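Local coordinates for SnoaL-like domain-containing protein (Burkholderia xenovorans LB400, PDB 3EN8) that is of unknown function but adopts an NTF2-like, SnoaL-type fold, forms a two-chain assembly and binds a calcium ion in the crystal, at residues A[81-95]-A[104-116]. Numbering follows the deposited sequence.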
ATOM      1  N   TYR A  81      -2.424  -8.388  -0.994  1.00 11.77           N
ATOM      2  CA  TYR A  81      -2.411  -9.871  -0.886  1.00 11.68           C
ATOM      3  C   TYR A  81      -2.103 -10.245   0.510  1.00 12.38           C
ATOM      4  O   TYR A  81      -1.654  -9.436   1.268  1.00 13.46           O
ATOM      5  CB  TYR A  81      -1.419 -10.529  -1.851  1.00 12.09           C
ATOM      6  CG  TYR A  81       0.083 -10.223  -1.705  1.00 11.57           C
ATOM      7  CD1 TYR A  81       0.629  -9.001  -2.145  1.00  9.17           C
ATOM      8  CD2 TYR A  81       0.951 -11.153  -1.185  1.00 14.93           C
ATOM      9  CE1 TYR A  81       1.968  -8.742  -2.032  1.00 15.35           C
ATOM     10  CE2 TYR A  81       2.325 -10.906  -1.082  1.00 16.69           C
ATOM     11  CZ  TYR A  81       2.839  -9.676  -1.511  1.00 12.37           C
ATOM     12  OH  TYR A  81       4.219  -9.438  -1.395  1.00 14.23           O
ATOM     13  N   SER A  82      -2.385 -11.502   0.825  1.00 13.16           N
ATOM     14  CA  SER A  82      -2.090 -12.069   2.144  1.00 16.04           C
ATOM     15  C   SER A  82      -1.033 -13.176   2.003  1.00 14.84           C
ATOM     16  O   SER A  82      -1.006 -13.970   1.037  1.00 15.90           O
ATOM     17  CB  SER A  82      -3.365 -12.632   2.792  1.00 16.06           C
ATOM     18  OG  SER A  82      -4.271 -11.592   3.089  1.00 17.10           O
ATOM     19  N   ILE A  83      -0.111 -13.160   2.945  1.00 13.60           N
ATOM     20  CA  ILE A  83       0.870 -14.223   3.094  1.00 17.11           C
ATOM     21  C   ILE A  83       0.801 -14.761   4.526  1.00 15.40           C
ATOM     22  O   ILE A  83       0.493 -14.022   5.455  1.00 18.98           O
ATOM     23  CB  ILE A  83       2.294 -13.712   2.787  1.00 17.32           C
ATOM     24  CG1 ILE A  83       2.772 -12.684   3.797  1.00 21.77           C
ATOM     25  CG2 ILE A  83       2.349 -13.103   1.391  1.00 22.25           C
ATOM     26  CD1 ILE A  83       4.187 -12.197   3.545  1.00 30.60           C
ATOM     27  N   SER A  84       1.061 -16.034   4.730  1.00 13.14           N
ATOM     28  CA  SER A  84       0.983 -16.535   6.084  1.00 12.94           C
ATOM     29  C   SER A  84       2.006 -17.630   6.335  1.00 13.80           C
ATOM     30  O   SER A  84       2.315 -18.430   5.463  1.00 13.71           O
ATOM     31  CB  SER A  84      -0.444 -17.033   6.364  1.00 14.25           C
ATOM     32  OG  SER A  84      -0.599 -17.579   7.647  1.00 15.29           O
ATOM     33  N   TYR A  85       2.526 -17.577   7.556  1.00 13.78           N
ATOM     34  CA  TYR A  85       3.472 -18.526   8.127  1.00 14.15           C
ATOM     35  C   TYR A  85       3.042 -18.790   9.556  1.00 11.82           C
ATOM     36  O   TYR A  85       2.712 -17.876  10.291  1.00 13.13           O
ATOM     37  CB  TYR A  85       4.908 -17.958   8.155  1.00 16.56           C
ATOM     38  CG  TYR A  85       5.472 -17.559   6.815  1.00 18.94           C
ATOM     39  CD1 TYR A  85       5.222 -16.306   6.268  1.00 19.75           C
ATOM     40  CD2 TYR A  85       6.282 -18.432   6.110  1.00 22.57           C
ATOM     41  CE1 TYR A  85       5.734 -15.949   5.023  1.00 23.34           C
ATOM     42  CE2 TYR A  85       6.805 -18.089   4.879  1.00 21.36           C
ATOM     43  CZ  TYR A  85       6.542 -16.856   4.341  1.00 27.71           C
ATOM     44  OH  TYR A  85       7.076 -16.569   3.093  1.00 25.25           O
ATOM     45  N   ASN A  86       3.005 -20.052   9.927  1.00  9.64           N
ATOM     46  CA  ASN A  86       2.738 -20.439  11.289  1.00 11.47           C
ATOM     47  C   ASN A  86       1.368 -20.001  11.791  1.00 10.83           C
ATOM     48  O   ASN A  86       1.162 -19.797  12.976  1.00 11.30           O
ATOM     49  CB  ASN A  86       3.808 -19.877  12.210  1.00 16.67           C
ATOM     50  CG  ASN A  86       5.197 -20.255  11.777  1.00 22.99           C
ATOM     51  OD1 ASN A  86       6.047 -19.388  11.524  1.00 33.32           O
ATOM     52  ND2 ASN A  86       5.440 -21.552  11.665  1.00 23.12           N
ATOM     53  N   GLY A  87       0.435 -19.879  10.867  1.00 10.06           N
ATOM     54  CA  GLY A  87      -0.922 -19.456  11.212  1.00 12.45           C
ATOM     55  C   GLY A  87      -0.984 -17.964  11.547  1.00 13.99           C
ATOM     56  O   GLY A  87      -1.913 -17.504  12.217  1.00 16.13           O
ATOM     57  N   ARG A  88       0.024 -17.221  11.107  1.00 12.46           N
ATOM     58  CA  ARG A  88       0.060 -15.769  11.350  1.00 12.56           C
ATOM     59  C   ARG A  88       0.091 -15.007  10.028  1.00 15.30           C
ATOM     60  O   ARG A  88       1.111 -14.926   9.361  1.00 15.59           O
ATOM     61  CB  ARG A  88       1.251 -15.328  12.206  1.00 14.61           C
ATOM     62  CG  ARG A  88       1.282 -15.966  13.536  1.00 20.79           C
ATOM     63  CD  ARG A  88       2.281 -15.294  14.478  1.00 27.07           C
ATOM     64  N   PRO A  89      -1.033 -14.446   9.652  1.00 16.08           N
ATOM     65  CA  PRO A  89      -1.068 -13.817   8.345  1.00 17.43           C
ATOM     66  C   PRO A  89      -0.611 -12.376   8.378  1.00 16.51           C
ATOM     67  O   PRO A  89      -0.636 -11.672   9.423  1.00 13.38           O
ATOM     68  CB  PRO A  89      -2.546 -13.905   7.986  1.00 18.87           C
ATOM     69  CG  PRO A  89      -3.185 -13.599   9.338  1.00 21.22           C
ATOM     70  CD  PRO A  89      -2.369 -14.456  10.281  1.00 20.63           C
ATOM     71  N   ALA A  90      -0.148 -11.961   7.224  1.00 15.50           N
ATOM     72  CA  ALA A  90       0.187 -10.568   6.990  1.00 16.65           C
ATOM     73  C   ALA A  90      -0.580 -10.055   5.793  1.00 16.27           C
ATOM     74  O   ALA A  90      -0.568 -10.651   4.720  1.00 15.73           O
ATOM     75  CB  ALA A  90       1.657 -10.413   6.776  1.00 15.70           C
ATOM     76  N   TYR A  91      -1.279  -8.957   6.037  1.00 13.65           N
ATOM     77  CA  TYR A  91      -1.903  -8.153   4.976  1.00 16.90           C
ATOM     78  C   TYR A  91      -0.798  -7.334   4.343  1.00 14.33           C
ATOM     79  O   TYR A  91      -0.233  -6.401   4.961  1.00 18.33           O
ATOM     80  CB  TYR A  91      -3.007  -7.241   5.549  1.00 16.50           C
ATOM     81  CG  TYR A  91      -4.275  -7.948   5.896  1.00 23.44           C
ATOM     82  CD1 TYR A  91      -5.275  -8.128   4.953  1.00 25.25           C
ATOM     83  CD2 TYR A  91      -4.480  -8.453   7.189  1.00 27.15           C
ATOM     84  CE1 TYR A  91      -6.459  -8.800   5.275  1.00 26.33           C
ATOM     85  CE2 TYR A  91      -5.661  -9.119   7.523  1.00 25.16           C
ATOM     86  CZ  TYR A  91      -6.645  -9.297   6.562  1.00 25.90           C
ATOM     87  OH  TYR A  91      -7.818  -9.958   6.868  1.00 23.81           O
ATOM     88  N   THR A  92      -0.508  -7.692   3.095  1.00 15.70           N
ATOM     89  CA  THR A  92       0.657  -7.212   2.379  1.00 12.88           C
ATOM     90  C   THR A  92       0.245  -6.335   1.192  1.00 12.37           C
ATOM     91  O   THR A  92      -0.817  -6.472   0.585  1.00 12.95           O
ATOM     92  CB  THR A  92       1.575  -8.404   1.967  1.00 12.98           C
ATOM     93  OG1 THR A  92       1.820  -9.242   3.109  1.00 15.21           O
ATOM     94  CG2 THR A  92       2.927  -7.889   1.437  1.00 15.33           C
ATOM     95  N   VAL A  93       1.080  -5.365   0.963  1.00 14.03           N
ATOM     96  CA  VAL A  93       0.954  -4.438  -0.180  1.00 14.22           C
ATOM     97  C   VAL A  93       2.265  -4.382  -0.904  1.00 13.42           C
ATOM     98  O   VAL A  93       3.305  -4.155  -0.322  1.00 13.10           O
ATOM     99  CB  VAL A  93       0.543  -3.008   0.258  1.00 15.70           C
ATOM    100  CG1 VAL A  93       0.564  -2.045  -0.963  1.00 14.59           C
ATOM    101  CG2 VAL A  93      -0.846  -3.000   0.905  1.00 17.86           C
ATOM    102  N   SER A  94       2.209  -4.628  -2.204  1.00 13.91           N
ATOM    103  CA  SER A  94       3.359  -4.468  -3.030  1.00 11.17           C
ATOM    104  C   SER A  94       3.057  -3.409  -4.113  1.00  9.83           C
ATOM    105  O   SER A  94       2.175  -3.629  -4.980  1.00 13.53           O
ATOM    106  CB  SER A  94       3.727  -5.805  -3.712  1.00 12.48           C
ATOM    107  OG  SER A  94       4.625  -5.666  -4.806  1.00 17.43           O
ATOM    108  N   ILE A  95       3.823  -2.348  -4.054  1.00 11.18           N
ATOM    109  CA  ILE A  95       3.715  -1.231  -4.993  1.00 11.99           C
ATOM    110  C   ILE A  95       4.826  -1.396  -6.002  1.00 13.51           C
ATOM    111  O   ILE A  95       6.006  -1.386  -5.618  1.00 15.09           O
ATOM    112  CB  ILE A  95       3.856   0.147  -4.283  1.00 15.27           C
ATOM    113  CG1 ILE A  95       2.921   0.304  -3.113  1.00 16.72           C
ATOM    114  CG2 ILE A  95       3.740   1.286  -5.321  1.00 12.80           C
ATOM    115  CD1 ILE A  95       3.423   1.364  -2.106  1.00 17.87           C
ATOM    116  N   VAL A 104      11.190  -1.952 -11.833  1.00 16.03           N
ATOM    117  CA  VAL A 104      12.457  -1.317 -11.484  1.00 15.94           C
ATOM    118  C   VAL A 104      12.519  -0.934 -10.013  1.00 15.80           C
ATOM    119  O   VAL A 104      13.604  -0.713  -9.455  1.00 14.31           O
ATOM    120  CB  VAL A 104      12.757  -0.093 -12.373  1.00 17.74           C
ATOM    121  CG1 VAL A 104      12.873  -0.519 -13.860  1.00 17.07           C
ATOM    122  CG2 VAL A 104      11.710   1.067 -12.173  1.00 17.23           C
ATOM    123  N   HIS A 105      11.341  -0.798  -9.421  1.00 13.60           N
ATOM    124  CA  HIS A 105      11.212  -0.431  -7.996  1.00 13.56           C
ATOM    125  C   HIS A 105       9.942  -1.046  -7.391  1.00 13.10           C
ATOM    126  O   HIS A 105       8.834  -0.861  -7.871  1.00 14.69           O
ATOM    127  CB  HIS A 105      11.229   1.096  -7.849  1.00 11.20           C
ATOM    128  CG  HIS A 105      11.383   1.604  -6.433  1.00 15.41           C
ATOM    129  ND1 HIS A 105      11.577   2.943  -6.160  1.00 21.27           N
ATOM    130  CD2 HIS A 105      11.373   0.976  -5.231  1.00 17.26           C
ATOM    131  CE1 HIS A 105      11.698   3.117  -4.850  1.00 21.17           C
ATOM    132  NE2 HIS A 105      11.559   1.941  -4.259  1.00 13.83           N
ATOM    133  N   GLU A 106      10.143  -1.832  -6.357  1.00 12.95           N
ATOM    134  CA  GLU A 106       9.046  -2.411  -5.591  1.00 11.66           C
ATOM    135  C   GLU A 106       9.151  -1.856  -4.197  1.00 11.82           C
ATOM    136  O   GLU A 106      10.241  -1.712  -3.692  1.00 11.61           O
ATOM    137  CB  GLU A 106       9.178  -3.937  -5.540  1.00 13.95           C
ATOM    138  CG  GLU A 106       8.082  -4.614  -4.709  1.00 11.77           C
ATOM    139  CD  GLU A 106       8.098  -6.142  -4.808  1.00 14.45           C
ATOM    140  OE1 GLU A 106       9.108  -6.749  -5.276  1.00 15.77           O
ATOM    141  OE2 GLU A 106       7.068  -6.729  -4.389  1.00 14.10           O
ATOM    142  N   THR A 107       8.011  -1.533  -3.604  1.00  9.71           N
ATOM    143  CA  THR A 107       7.936  -1.174  -2.182  1.00 11.29           C
ATOM    144  C   THR A 107       6.895  -2.069  -1.538  1.00 13.61           C
ATOM    145  O   THR A 107       5.731  -2.121  -1.980  1.00 14.10           O
ATOM    146  CB  THR A 107       7.478   0.270  -2.025  1.00 12.50           C
ATOM    147  OG1 THR A 107       8.223   1.103  -2.905  1.00 14.99           O
ATOM    148  CG2 THR A 107       7.644   0.757  -0.555  1.00 13.30           C
ATOM    149  N   GLN A 108       7.303  -2.738  -0.481  1.00 14.20           N
ATOM    150  CA  GLN A 108       6.423  -3.629   0.238  1.00 12.66           C
ATOM    151  C   GLN A 108       6.162  -3.199   1.688  1.00 13.91           C
ATOM    152  O   GLN A 108       7.045  -2.732   2.399  1.00 16.08           O
ATOM    153  CB  GLN A 108       6.975  -5.053   0.222  1.00 15.08           C
ATOM    154  CG  GLN A 108       6.827  -5.822  -1.088  1.00 11.88           C
ATOM    155  CD  GLN A 108       7.515  -7.203  -1.020  1.00 14.01           C
ATOM    156  OE1 GLN A 108       8.723  -7.295  -0.864  1.00 17.17           O
ATOM    157  NE2 GLN A 108       6.735  -8.272  -1.187  1.00 17.75           N
ATOM    158  N   TYR A 109       4.909  -3.387   2.071  1.00 13.25           N
ATOM    159  CA  TYR A 109       4.443  -3.238   3.445  1.00 13.80           C
ATOM    160  C   TYR A 109       3.753  -4.528   3.926  1.00 12.93           C
ATOM    161  O   TYR A 109       2.979  -5.146   3.206  1.00 12.76           O
ATOM    162  CB  TYR A 109       3.408  -2.138   3.497  1.00 15.21           C
ATOM    163  CG  TYR A 109       3.971  -0.753   3.294  1.00 13.93           C
ATOM    164  CD1 TYR A 109       4.129  -0.230   2.047  1.00 14.68           C
ATOM    165  CD2 TYR A 109       4.392   0.011   4.390  1.00 13.99           C
ATOM    166  CE1 TYR A 109       4.648   1.051   1.854  1.00 14.10           C
ATOM    167  CE2 TYR A 109       4.878   1.298   4.216  1.00 13.79           C
ATOM    168  CZ  TYR A 109       5.015   1.801   2.966  1.00 18.44           C
ATOM    169  OH  TYR A 109       5.524   3.045   2.822  1.00 15.40           O
ATOM    170  N   PHE A 110       3.982  -4.830   5.173  1.00 13.61           N
ATOM    171  CA  PHE A 110       3.510  -6.055   5.809  1.00 15.61           C
ATOM    172  C   PHE A 110       2.795  -5.674   7.073  1.00 17.74           C
ATOM    173  O   PHE A 110       3.410  -5.194   8.014  1.00 18.89           O
ATOM    174  CB  PHE A 110       4.689  -6.979   6.133  1.00 19.08           C
ATOM    175  CG  PHE A 110       5.596  -7.252   4.956  1.00 16.80           C
ATOM    176  CD1 PHE A 110       5.321  -8.299   4.091  1.00 18.05           C
ATOM    177  CD2 PHE A 110       6.727  -6.461   4.719  1.00 18.66           C
ATOM    178  CE1 PHE A 110       6.158  -8.566   3.013  1.00 21.43           C
ATOM    179  CE2 PHE A 110       7.565  -6.726   3.614  1.00 20.58           C
ATOM    180  CZ  PHE A 110       7.268  -7.767   2.784  1.00 20.07           C
ATOM    181  N   SER A 111       1.476  -5.815   7.047  1.00 14.93           N
ATOM    182  CA  SER A 111       0.632  -5.314   8.120  1.00 18.14           C
ATOM    183  C   SER A 111      -0.121  -6.445   8.827  1.00 18.09           C
ATOM    184  O   SER A 111      -0.395  -7.505   8.252  1.00 16.25           O
ATOM    185  CB  SER A 111      -0.306  -4.211   7.588  1.00 18.96           C
ATOM    186  OG  SER A 111      -1.401  -4.732   6.907  1.00 22.22           O
ATOM    187  N   ASP A 112      -0.418  -6.202  10.098  1.00 16.45           N
ATOM    188  CA  ASP A 112      -1.184  -7.151  10.906  1.00 17.65           C
ATOM    189  C   ASP A 112      -2.694  -6.947  10.774  1.00 15.81           C
ATOM    190  O   ASP A 112      -3.155  -5.817  10.543  1.00 17.64           O
ATOM    191  CB  ASP A 112      -0.823  -7.020  12.385  1.00 19.49           C
ATOM    192  CG  ASP A 112       0.586  -7.444  12.672  1.00 30.26           C
ATOM    193  OD1 ASP A 112       0.930  -8.605  12.401  1.00 28.45           O
ATOM    194  OD2 ASP A 112       1.346  -6.609  13.186  1.00 41.47           O
ATOM    195  N   PRO A 113      -3.475  -8.028  10.931  1.00 15.30           N
ATOM    196  CA  PRO A 113      -4.903  -7.860  11.155  1.00 15.12           C
ATOM    197  C   PRO A 113      -5.120  -7.027  12.391  1.00 17.80           C
ATOM    198  O   PRO A 113      -4.276  -7.038  13.310  1.00 14.38           O
ATOM    199  CB  PRO A 113      -5.395  -9.296  11.439  1.00 18.13           C
ATOM    200  CG  PRO A 113      -4.324 -10.168  11.004  1.00 21.47           C
ATOM    201  CD  PRO A 113      -3.067  -9.415  11.213  1.00 18.29           C
ATOM    202  N   PHE A 114      -6.250  -6.339  12.418  1.00 18.56           N
ATOM    203  CA  PHE A 114      -6.781  -5.773  13.659  1.00 16.90           C
ATOM    204  C   PHE A 114      -8.282  -5.934  13.725  1.00 17.46           C
ATOM    205  O   PHE A 114      -8.953  -6.079  12.716  1.00 15.73           O
ATOM    206  CB  PHE A 114      -6.332  -4.319  13.913  1.00 15.47           C
ATOM    207  CG  PHE A 114      -6.877  -3.305  12.940  1.00 19.31           C
ATOM    208  CD1 PHE A 114      -8.135  -2.761  13.126  1.00 14.76           C
ATOM    209  CD2 PHE A 114      -6.115  -2.860  11.875  1.00 20.40           C
ATOM    210  CE1 PHE A 114      -8.630  -1.831  12.261  1.00 20.59           C
ATOM    211  CE2 PHE A 114      -6.617  -1.912  11.004  1.00 19.55           C
ATOM    212  CZ  PHE A 114      -7.883  -1.419  11.190  1.00 18.52           C
ATOM    213  N   GLU A 115      -8.778  -5.981  14.952  1.00 18.50           N
ATOM    214  CA  GLU A 115     -10.213  -6.182  15.184  1.00 22.36           C
ATOM    215  C   GLU A 115     -11.003  -4.913  14.895  1.00 21.85           C
ATOM    216  O   GLU A 115     -10.633  -3.823  15.324  1.00 23.24           O
ATOM    217  CB  GLU A 115     -10.469  -6.662  16.611  1.00 26.50           C
ATOM    218  CG  GLU A 115      -9.904  -8.041  16.856  1.00 32.47           C
ATOM    219  CD  GLU A 115     -10.618  -9.110  16.047  1.00 41.81           C
ATOM    220  OE1 GLU A 115     -11.814  -8.913  15.724  1.00 46.20           O
ATOM    221  OE2 GLU A 115      -9.990 -10.153  15.747  1.00 45.22           O
ATOM    222  N   ALA A 116     -12.098  -5.072  14.159  1.00 22.22           N
ATOM    223  CA  ALA A 116     -12.985  -3.938  13.873  1.00 21.83           C
ATOM    224  C   ALA A 116     -13.518  -3.414  15.191  1.00 21.37           C
ATOM    225  O   ALA A 116     -14.145  -4.174  15.942  1.00 19.92           O
ATOM    226  CB  ALA A 116     -14.118  -4.344  12.947  1.00 20.11           C
TER
HETATM  227  O   HOH W   1       7.493   1.189  -5.500  1.00 12.54           O
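Ser94 and Glu106 join across neighbouring antiparallel strands of the curved sheet of an NTF2-like fold, where strands 88-99 and 102-111 form a beta hairpin. A chi1 of 164° swings Ser94 OG away from the backbone N toward the next strand, where it donates to Glu106 OE2 over 2.7 Å, meeting the anti side of that oxygen from somewhat above the carboxylate plane. On the same face, Gln108 extends past Ser94 CB and gives its amide NE2 to Tyr81 OH at 2.8 Å; ring and amide are nearly coplanar, 24° apart. Thr92 CB lies over the centre of the Tyr81 ring, while Thr92 CG2 packs 3.6 Å from Phe110 CD1.

The opposite face carries Tyr91, Val93, Ile95, Thr107 and Tyr109, and here Ile95 CD1 touches the edge of the Tyr109 ring. Beyond the strand, Pro113 CG sits in the plane of the Tyr91 ring at its edge, 3.9 Å from Tyr91 CE2. Paired backbone bonds link Val93 with Tyr109 and Ile95 with Thr107. At Tyr91 O, Ser111 N and Ser111 OG each donate over 2.8 Å, from opposite faces of the carbonyl plane.

Further out, Tyr109 OH hydrogen-bonds Glu80 of the second subunit. Glu106 OE1 takes a hydrogen bond from Tyr30 and a salt bridge from Arg55, whose NH2 also hydrogen-bonds Gln108 OE1, consistent with one arginine nitrogen fixing both side chains.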